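Local coordinates for protein glycoside hydrolase family 81 (Clostridium thermocellum, PDB 6FOP) that probably hydrolyses internal beta-1,3-glucan linkages, as in laminarin, as part of the cellulosome, at residues H425-I430 / I505-A510. Sequence-based numbering, arbitrary orientation.
Sequences HAAAQI and ILWGEA
Ala428 CB packs against Leu506 CB and the backbone N of Trp507, the closely packed part of a near-parallel helix pair in the family 81 C-terminal domain, whose clan is that of the six-hairpin, (alpha/alpha)6-type glycosidases. The axes of the two segments approach to 8.4 Å at 27°, and no hydrogen bond crosses between them; the CA atoms of Ala428 and Trp507 are 4.5 Å apart, a closeness consistent with the small alanine at 428. Ala428 CB lies 3.7 Å from Leu506 CB, and equally near Trp507 N. Trp507 has CG anti to its backbone N (chi1 177°), and its six-membered ring presents an edge to the 425-430 helix: Ala427 O lies in the ring plane, with Ala427 CB 3.9 Å from Trp507 CZ3. The indole NE1 is hydrogen-bonded to Glu448 OE2.

The contact is looser at Ala510, a partly exposed residue whose CB comes only within 4.4 Å of Ala428 O. Leu506 CD1 also makes wider contacts, 4.2 Å from His425 CD2 and close to Gln429 NE2. That amide nitrogen is also hydrogen-bonded to Pro307 O; the Gln429 chain is bent at chi2, and its NE2 donates to His425 NE2 at 3.1 Å, nearly straight at 175°.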
ATOM      1  N   HIS A 425       3.519  14.671   8.125  1.00 12.78           N
ATOM      2  CA  HIS A 425       3.942  14.478   9.506  1.00 12.60           C
ATOM      3  C   HIS A 425       4.242  15.850  10.166  1.00 11.99           C
ATOM      4  O   HIS A 425       3.748  16.155  11.254  1.00 13.15           O
ATOM      5  CB  HIS A 425       5.098  13.509   9.636  1.00 12.76           C
ATOM      6  CG  HIS A 425       5.403  13.154  11.051  1.00 12.83           C
ATOM      7  ND1 HIS A 425       6.564  12.525  11.415  1.00 12.63           N
ATOM      8  CD2 HIS A 425       4.688  13.313  12.197  1.00 13.52           C
ATOM      9  CE1 HIS A 425       6.559  12.322  12.723  1.00 14.06           C
ATOM     10  NE2 HIS A 425       5.447  12.809  13.223  1.00 13.41           N
ATOM     11  N   ALA A 426       5.017  16.667   9.463  1.00 11.83           N
ATOM     12  CA  ALA A 426       5.351  17.987   9.981  1.00 12.71           C
ATOM     13  C   ALA A 426       4.102  18.820  10.162  1.00 12.19           C
ATOM     14  O   ALA A 426       3.948  19.505  11.177  1.00 13.63           O
ATOM     15  CB  ALA A 426       6.343  18.679   9.077  1.00 13.05           C
ATOM     16  N   ALA A 427       3.199  18.788   9.194  1.00 12.67           N
ATOM     17  CA  ALA A 427       1.953  19.551   9.303  1.00 13.51           C
ATOM     18  C   ALA A 427       1.122  19.098  10.486  1.00 13.31           C
ATOM     19  O   ALA A 427       0.526  19.915  11.176  1.00 14.65           O
ATOM     20  CB  ALA A 427       1.153  19.424   8.036  1.00 14.16           C
ATOM     21  N   ALA A 428       1.046  17.790  10.696  1.00 13.25           N
ATOM     22  CA  ALA A 428       0.323  17.239  11.839  1.00 13.72           C
ATOM     23  C   ALA A 428       0.919  17.675  13.171  1.00 13.53           C
ATOM     24  O   ALA A 428       0.159  18.008  14.117  1.00 13.82           O
ATOM     25  CB  ALA A 428       0.249  15.729  11.742  1.00 14.40           C
ATOM     26  N   GLN A 429       2.252  17.632  13.282  1.00 13.16           N
ATOM     27  CA  GLN A 429       2.872  18.097  14.524  1.00 12.93           C
ATOM     28  C   GLN A 429       2.565  19.582  14.767  1.00 13.51           C
ATOM     29  O   GLN A 429       2.324  19.979  15.921  1.00 14.35           O
ATOM     30  CB  GLN A 429       4.365  17.842  14.504  1.00 12.91           C
ATOM     31  CG  GLN A 429       4.798  16.377  14.519  1.00 13.91           C
ATOM     32  CD  GLN A 429       4.355  15.609  15.745  1.00 13.43           C
ATOM     33  OE1 GLN A 429       3.970  16.194  16.757  1.00 14.49           O
ATOM     34  NE2 GLN A 429       4.394  14.286  15.675  1.00 13.91           N
ATOM     35  N   ILE A 430       2.564  20.400  13.711  1.00 13.74           N
ATOM     36  CA  ILE A 430       2.145  21.787  13.873  1.00 14.48           C
ATOM     37  C   ILE A 430       0.682  21.853  14.316  1.00 14.67           C
ATOM     38  O   ILE A 430       0.344  22.604  15.251  1.00 15.68           O
ATOM     39  CB  ILE A 430       2.397  22.630  12.623  1.00 15.20           C
ATOM     40  CG1 ILE A 430       3.879  22.699  12.316  1.00 16.26           C
ATOM     41  CG2 ILE A 430       1.812  24.023  12.779  1.00 15.76           C
ATOM     42  CD1 ILE A 430       4.186  23.181  10.943  1.00 18.54           C
ATOM     43  N   ILE A 505      -3.504  10.018  10.335  1.00 11.90           N
ATOM     44  CA  ILE A 505      -4.213   9.809  11.609  1.00 12.19           C
ATOM     45  C   ILE A 505      -4.041  11.039  12.509  1.00 12.98           C
ATOM     46  O   ILE A 505      -5.011  11.600  13.049  1.00 13.46           O
ATOM     47  CB  ILE A 505      -3.722   8.560  12.369  1.00 12.34           C
ATOM     48  CG1 ILE A 505      -3.963   7.280  11.556  1.00 12.96           C
ATOM     49  CG2 ILE A 505      -4.372   8.453  13.745  1.00 13.60           C
ATOM     50  CD1 ILE A 505      -3.392   6.023  12.174  1.00 13.42           C
ATOM     51  N   LEU A 506      -2.781  11.453  12.671  1.00 12.66           N
ATOM     52  CA  LEU A 506      -2.500  12.592  13.548  1.00 13.57           C
ATOM     53  C   LEU A 506      -3.135  13.863  13.049  1.00 13.90           C
ATOM     54  O   LEU A 506      -3.693  14.623  13.853  1.00 14.54           O
ATOM     55  CB  LEU A 506      -0.998  12.802  13.716  1.00 14.16           C
ATOM     56  CG  LEU A 506      -0.156  11.726  14.396  1.00 13.57           C
ATOM     57  CD1 LEU A 506       1.335  12.089  14.412  1.00 14.45           C
ATOM     58  CD2 LEU A 506      -0.688  11.448  15.804  1.00 14.48           C
ATOM     59  N   TRP A 507      -3.068  14.121  11.742  1.00 12.84           N
ATOM     60  CA  TRP A 507      -3.714  15.309  11.191  1.00 14.27           C
ATOM     61  C   TRP A 507      -5.213  15.325  11.434  1.00 14.50           C
ATOM     62  O   TRP A 507      -5.781  16.316  11.861  1.00 15.02           O
ATOM     63  CB  TRP A 507      -3.428  15.398   9.682  1.00 14.50           C
ATOM     64  CG  TRP A 507      -4.109  16.548   9.042  1.00 14.84           C
ATOM     65  CD1 TRP A 507      -5.304  16.527   8.377  1.00 15.68           C
ATOM     66  CD2 TRP A 507      -3.685  17.914   9.038  1.00 15.38           C
ATOM     67  NE1 TRP A 507      -5.646  17.789   7.964  1.00 16.90           N
ATOM     68  CE2 TRP A 507      -4.680  18.661   8.367  1.00 15.78           C
ATOM     69  CE3 TRP A 507      -2.564  18.589   9.546  1.00 15.94           C
ATOM     70  CZ2 TRP A 507      -4.568  20.038   8.150  1.00 16.33           C
ATOM     71  CZ3 TRP A 507      -2.469  19.943   9.347  1.00 15.81           C
ATOM     72  CH2 TRP A 507      -3.466  20.657   8.656  1.00 16.04           C
ATOM     73  N   GLY A 508      -5.862  14.212  11.142  1.00 14.40           N
ATOM     74  CA  GLY A 508      -7.288  14.111  11.334  1.00 15.15           C
ATOM     75  C   GLY A 508      -7.701  14.299  12.773  1.00 15.37           C
ATOM     76  O   GLY A 508      -8.617  15.052  13.075  1.00 15.98           O
ATOM     77  N   GLU A 509      -6.996  13.664  13.686  1.00 14.93           N
ATOM     78  CA  GLU A 509      -7.343  13.825  15.076  1.00 16.19           C
ATOM     79  C   GLU A 509      -7.028  15.243  15.563  1.00 16.29           C
ATOM     80  O   GLU A 509      -7.830  15.836  16.282  1.00 17.56           O
ATOM     81  CB  GLU A 509      -6.612  12.784  15.924  1.00 18.43           C
ATOM     82  CG  GLU A 509      -6.985  12.783  17.396  1.00 19.93           C
ATOM     83  CD  GLU A 509      -8.414  12.403  17.707  1.00 19.75           C
ATOM     84  OE1 GLU A 509      -9.211  11.982  16.819  1.00 20.96           O
ATOM     85  OE2 GLU A 509      -8.778  12.545  18.878  1.00 23.36           O
ATOM     86  N   ALA A 510      -5.895  15.806  15.139  1.00 15.51           N
ATOM     87  CA  ALA A 510      -5.522  17.164  15.575  1.00 15.71           C
ATOM     88  C   ALA A 510      -6.514  18.219  15.112  1.00 16.00           C
ATOM     89  O   ALA A 510      -6.730  19.216  15.794  1.00 17.55           O
ATOM     90  CB  ALA A 510      -4.147  17.529  15.059  1.00 16.85           C
TER